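Local coordinates for protein bvu-3222 (Bacteroides vulgatus ATCC 8482, PDB 3FYF) that is of unknown function but, as a DUF4251 protein made with a signal sequence, probably works in the periplasm of Bacteroides vulgatus, at residues B[86-91]-B[156-161]; B[112-115]-B[119-122]. All blocks are in the same frame, centred on the assembly; numbering follows the deposited sequence.

Contact 1 of 2, residues B[86-91]-B[156-161]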
loop_
_atom_site.group_PDB
_atom_site.type_symbol
_atom_site.label_atom_id
_atom_site.label_comp_id
_atom_site.label_asym_id
_atom_site.label_seq_id
_atom_site.Cartn_x
_atom_site.Cartn_y
_atom_site.Cartn_z
ATOM N N THR B 86 -14.306 11.522 -6.505
ATOM C CA THR B 86 -15.192 12.671 -6.651
ATOM C C THR B 86 -15.313 13.444 -5.342
ATOM O O THR B 86 -14.830 14.569 -5.228
ATOM C CB THR B 86 -16.598 12.245 -7.116
ATOM O OG1 THR B 86 -16.492 11.464 -8.313
ATOM C CG2 THR B 86 -17.462 13.467 -7.387
ATOM N N ASN B 87 -15.961 12.831 -4.356
ATOM C CA ASN B 87 -15.820 13.254 -2.968
ATOM C C ASN B 87 -15.017 12.256 -2.140
ATOM O O ASN B 87 -15.507 11.726 -1.143
ATOM C CB ASN B 87 -17.196 13.476 -2.334
ATOM C CG ASN B 87 -17.395 14.903 -1.862
ATOM O OD1 ASN B 87 -16.812 15.838 -2.410
ATOM N ND2 ASN B 87 -18.225 15.077 -0.840
ATOM N N PHE B 88 -13.781 12.006 -2.559
ATOM C CA PHE B 88 -12.928 11.030 -1.893
ATOM C C PHE B 88 -13.685 9.734 -1.619
ATOM O O PHE B 88 -13.504 9.107 -0.575
ATOM C CB PHE B 88 -12.376 11.603 -0.586
ATOM C CG PHE B 88 -11.766 12.967 -0.733
ATOM C CD1 PHE B 88 -10.425 13.110 -1.052
ATOM C CD2 PHE B 88 -12.531 14.108 -0.553
ATOM C CE1 PHE B 88 -9.861 14.364 -1.188
ATOM C CE2 PHE B 88 -11.972 15.364 -0.688
ATOM C CZ PHE B 88 -10.635 15.492 -1.006
ATOM N N VAL B 89 -14.533 9.339 -2.563
ATOM C CA VAL B 89 -15.206 8.044 -2.498
ATOM C C VAL B 89 -14.888 7.310 -3.803
ATOM O O VAL B 89 -14.846 7.932 -4.864
ATOM C CB VAL B 89 -16.753 8.208 -2.290
ATOM C CG1 VAL B 89 -17.489 6.872 -2.377
ATOM C CG2 VAL B 89 -17.059 8.868 -0.947
ATOM N N TYR B 90 -14.635 6.003 -3.716
ATOM C CA TYR B 90 -14.267 5.188 -4.880
ATOM C C TYR B 90 -15.376 5.067 -5.936
ATOM O O TYR B 90 -15.114 5.175 -7.139
ATOM C CB TYR B 90 -13.812 3.786 -4.442
ATOM C CG TYR B 90 -13.336 2.934 -5.595
ATOM C CD1 TYR B 90 -12.156 3.239 -6.262
ATOM C CD2 TYR B 90 -14.074 1.836 -6.033
ATOM C CE1 TYR B 90 -11.721 2.479 -7.336
ATOM C CE2 TYR B 90 -13.639 1.063 -7.111
ATOM C CZ TYR B 90 -12.462 1.386 -7.753
ATOM O OH TYR B 90 -12.023 0.623 -8.817
ATOM N N ASN B 91 -16.603 4.828 -5.475
ATOM C CA ASN B 91 -17.754 4.638 -6.352
ATOM C C ASN B 91 -18.614 5.898 -6.422
ATOM O O ASN B 91 -19.387 6.086 -7.364
ATOM C CB ASN B 91 -18.603 3.453 -5.875
ATOM C CG ASN B 91 -17.787 2.177 -5.680
ATOM O OD1 ASN B 91 -17.294 1.580 -6.642
ATOM N ND2 ASN B 91 -17.663 1.744 -4.429
ATOM N N ASN B 156 -10.772 12.056 8.381
ATOM C CA ASN B 156 -9.866 11.401 7.438
ATOM C C ASN B 156 -10.656 10.538 6.467
ATOM O O ASN B 156 -11.424 9.661 6.874
ATOM C CB ASN B 156 -8.832 10.555 8.171
ATOM C CG ASN B 156 -7.725 11.389 8.786
ATOM O OD1 ASN B 156 -7.440 12.505 8.336
ATOM N ND2 ASN B 156 -7.071 10.839 9.804
ATOM N N THR B 157 -10.477 10.818 5.184
ATOM C CA THR B 157 -11.317 10.237 4.153
ATOM C C THR B 157 -10.492 9.492 3.105
ATOM O O THR B 157 -10.925 8.456 2.606
ATOM C CB THR B 157 -12.186 11.327 3.473
ATOM O OG1 THR B 157 -12.596 12.289 4.450
ATOM C CG2 THR B 157 -13.428 10.715 2.835
ATOM N N LEU B 158 -9.307 10.009 2.785
ATOM C CA LEU B 158 -8.505 9.452 1.697
ATOM C C LEU B 158 -7.012 9.407 2.024
ATOM O O LEU B 158 -6.429 10.398 2.444
ATOM C CB LEU B 158 -8.756 10.243 0.400
ATOM C CG LEU B 158 -8.202 9.697 -0.921
ATOM C CD1 LEU B 158 -9.208 9.838 -2.053
ATOM C CD2 LEU B 158 -6.892 10.361 -1.286
ATOM N N THR B 159 -6.400 8.248 1.803
ATOM C CA THR B 159 -4.967 8.089 2.001
ATOM C C THR B 159 -4.304 7.699 0.674
ATOM O O THR B 159 -4.792 6.814 -0.010
ATOM C CB THR B 159 -4.673 7.027 3.084
ATOM O OG1 THR B 159 -5.315 7.399 4.312
ATOM C CG2 THR B 159 -3.182 6.892 3.334
ATOM N N MET B 160 -3.214 8.379 0.316
ATOM C CA MET B 160 -2.395 8.030 -0.851
ATOM C C MET B 160 -1.066 7.460 -0.390
ATOM O O MET B 160 -0.349 8.101 0.384
ATOM C CB MET B 160 -2.092 9.264 -1.710
ATOM C CG MET B 160 -3.295 9.930 -2.342
ATOM S SD MET B 160 -2.863 11.166 -3.597
ATOM C CE MET B 160 -4.506 11.496 -4.137
ATOM N N ASN B 161 -0.735 6.266 -0.880
ATOM C CA ASN B 161 0.540 5.625 -0.573
ATOM C C ASN B 161 1.397 5.605 -1.808
ATOM O O ASN B 161 0.961 5.141 -2.850
ATOM C CB ASN B 161 0.320 4.194 -0.074
ATOM C CG ASN B 161 -0.501 4.150 1.199
ATOM O OD1 ASN B 161 -0.120 4.741 2.209
ATOM N ND2 ASN B 161 -1.632 3.457 1.157
#

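Contact 2 of 2, residues B[112-115]-B[119-122]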
loop_
_atom_site.group_PDB
_atom_site.type_symbol
_atom_site.label_atom_id
_atom_site.label_comp_id
_atom_site.label_asym_id
_atom_site.label_seq_id
_atom_site.Cartn_x
_atom_site.Cartn_y
_atom_site.Cartn_z
ATOM N N ARG B 112 8.304 17.035 11.897
ATOM C CA ARG B 112 8.838 16.333 13.061
ATOM C C ARG B 112 9.510 15.042 12.625
ATOM O O ARG B 112 9.208 14.507 11.565
ATOM C CB ARG B 112 7.725 16.018 14.067
ATOM C CG ARG B 112 7.025 17.243 14.657
ATOM C CD ARG B 112 5.824 16.823 15.486
ATOM N NE ARG B 112 4.936 17.946 15.785
ATOM C CZ ARG B 112 4.977 18.668 16.900
ATOM N NH1 ARG B 112 5.868 18.395 17.846
ATOM N NH2 ARG B 112 4.123 19.670 17.069
ATOM N N GLN B 113 10.418 14.541 13.456
ATOM C CA GLN B 113 11.171 13.336 13.145
ATOM C C GLN B 113 11.262 12.470 14.393
ATOM O O GLN B 113 11.575 12.972 15.474
ATOM C CB GLN B 113 12.575 13.711 12.634
ATOM C CG GLN B 113 13.446 12.517 12.252
ATOM C CD GLN B 113 14.734 12.899 11.536
ATOM O OE1 GLN B 113 14.784 13.873 10.784
ATOM N NE2 GLN B 113 15.781 12.108 11.753
ATOM N N ASP B 114 10.989 11.173 14.255
ATOM C CA ASP B 114 11.145 10.259 15.390
ATOM C C ASP B 114 12.594 9.791 15.551
ATOM O O ASP B 114 13.486 10.309 14.883
ATOM C CB ASP B 114 10.119 9.104 15.358
ATOM C CG ASP B 114 10.375 8.065 14.269
ATOM O OD1 ASP B 114 11.387 8.109 13.537
ATOM O OD2 ASP B 114 9.517 7.166 14.159
ATOM N N LYS B 115 12.827 8.817 16.429
ATOM C CA LYS B 115 14.188 8.339 16.684
ATOM C C LYS B 115 14.749 7.485 15.535
ATOM O O LYS B 115 15.962 7.315 15.417
ATOM C CB LYS B 115 14.289 7.619 18.040
ATOM C CG LYS B 115 13.685 6.224 18.097
ATOM C CD LYS B 115 14.105 5.514 19.380
ATOM C CE LYS B 115 13.918 4.001 19.293
ATOM N NZ LYS B 115 12.507 3.590 19.526
ATOM N N VAL B 119 9.602 10.690 9.251
ATOM C CA VAL B 119 9.250 12.117 9.255
ATOM C C VAL B 119 7.739 12.335 9.206
ATOM O O VAL B 119 7.037 11.718 8.412
ATOM C CB VAL B 119 9.938 12.864 8.098
ATOM C CG1 VAL B 119 9.569 14.361 8.076
ATOM C CG2 VAL B 119 11.428 12.686 8.202
ATOM N N TYR B 120 7.259 13.219 10.069
ATOM C CA TYR B 120 5.849 13.535 10.171
ATOM C C TYR B 120 5.647 14.981 9.736
ATOM O O TYR B 120 5.978 15.913 10.466
ATOM C CB TYR B 120 5.351 13.258 11.600
ATOM C CG TYR B 120 5.494 11.790 11.973
ATOM C CD1 TYR B 120 4.426 10.908 11.825
ATOM C CD2 TYR B 120 6.709 11.278 12.432
ATOM C CE1 TYR B 120 4.560 9.555 12.146
ATOM C CE2 TYR B 120 6.852 9.925 12.746
ATOM C CZ TYR B 120 5.780 9.076 12.601
ATOM O OH TYR B 120 5.930 7.746 12.919
ATOM N N TYR B 121 5.125 15.141 8.524
ATOM C CA TYR B 121 4.966 16.441 7.877
ATOM C C TYR B 121 3.479 16.764 7.743
ATOM O O TYR B 121 2.747 16.085 7.004
ATOM C CB TYR B 121 5.634 16.399 6.501
ATOM C CG TYR B 121 5.809 17.732 5.807
ATOM C CD1 TYR B 121 4.819 18.238 4.967
ATOM C CD2 TYR B 121 6.985 18.467 5.954
ATOM C CE1 TYR B 121 4.987 19.452 4.311
ATOM C CE2 TYR B 121 7.160 19.685 5.300
ATOM C CZ TYR B 121 6.157 20.168 4.480
ATOM O OH TYR B 121 6.311 21.368 3.826
ATOM N N ASN B 122 3.034 17.793 8.468
ATOM C CA ASN B 122 1.623 18.184 8.502
ATOM C C ASN B 122 1.430 19.601 7.959
ATOM O O ASN B 122 2.300 20.451 8.146
ATOM C CB ASN B 122 1.068 18.108 9.934
ATOM C CG ASN B 122 0.962 16.678 10.475
ATOM O OD1 ASN B 122 0.682 16.477 11.652
ATOM N ND2 ASN B 122 1.168 15.694 9.624
#

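Contact 1 of 2, residues B[86-91]-B[156-161]
Thr157 OG1 hydrogen-bonds the carbonyl oxygen of Gly155, just before its own segment, and leaves the methyl of this side chain to meet Phe88: Thr157 CG2 lies 3.7 Å from Phe88 CB. A chi1 of -37° places OG1 beside the backbone N and so leaves CG2 anti to it, where the methyl reaches over the start of the phenylalanine side chain and also comes within 3.8 Å of Phe88 O. Leu158 makes the contact with the ring itself. Its CD1 sits at the rim of the Phe88 ring, in the ring plane and 3.6 Å from Phe88 CD1, while Leu158 CB approaches Phe88 CD1 obliquely at the same 3.6 Å. The two side chains cross at about a right angle, and the leucine meets the ring at CD1. CD1 of Leu158 continues to 3.9 Å from Phe88 CA, reaching the backbone of the loop itself. Phe88 CG lies beside the backbone N (chi1 -49°), which brings the ring up to the leucine. Pro151 of strand 144-151 touches both Phe88 and Thr157; Leu158 rests besides on Val55, Phe57 and Thr83. Thr157 and Leu158 can both turn toward segment 86-91 because both stand opposite Ile149, and both share backbone hydrogen bonds with it: a classic beta bulge, here leading into strand 158-166 of the curled antiparallel sheet.

Contact 2 of 2, residues B[112-115]-B[119-122]
This is the turn end of the beta hairpin of strands 100-113 and 119-126; Arg112 and Tyr120 form a hydrogen-bonded antiparallel pair. Tyr120 N donates to Arg112 O at 2.8 Å, nearly straight at 172°, and Arg112 N returns a bond to Tyr120 O at 3.0 Å. Arg112 O also receives a CA-H...O contact from Val119 CA at 3.3 Å, and Val119 CG1 lies 3.5 Å from the same oxygen. Gln113 and Val119 follow as the non-hydrogen-bonded pair, their side chains on the face that turns Val119 onto Ile40 and Leu43 of helix 27-44. On the other face Arg112 CB and Tyr120 CB stand 4.4 Å apart; beyond them the guanidinium leads away, and Tyr120 packs on Asn59 of the second subunit. With CG of Asp114 between its backbone N and carbonyl carbon (chi1 72°), the carboxylate comes to the edge of the tyrosine ring, its plane turned 68° from the ring, but OD2 stays 3.8 Å from Tyr120 OH. Its polar partners are within the turn: OD2 is bonded by Asn118 ND2, and OD1 accepts from Asp116 N. That second bond makes an Asx turn in the loop that joins the two strands of the hairpin.

In the fold
The strand pairings run round in a ring, so the sheet closes like a barrel, and the two contacts lie on separate parts of it, their centres about 23 Å apart, without touching. Contact 1 is buried and made by carbon contacts across its segments, with no polar bond between them: the loop between strands 78-83 and 100-113 is packed against the start of strand 158-166, 65 residues on. Contact 2 is a surface contact between strands adjacent in sequence, and backbone hydrogen bonds do most of the joining there. Strand 100-113 ties them together, since it begins after the loop of contact 1 and ends in the turn of contact 2. The second subunit reaches residues at both.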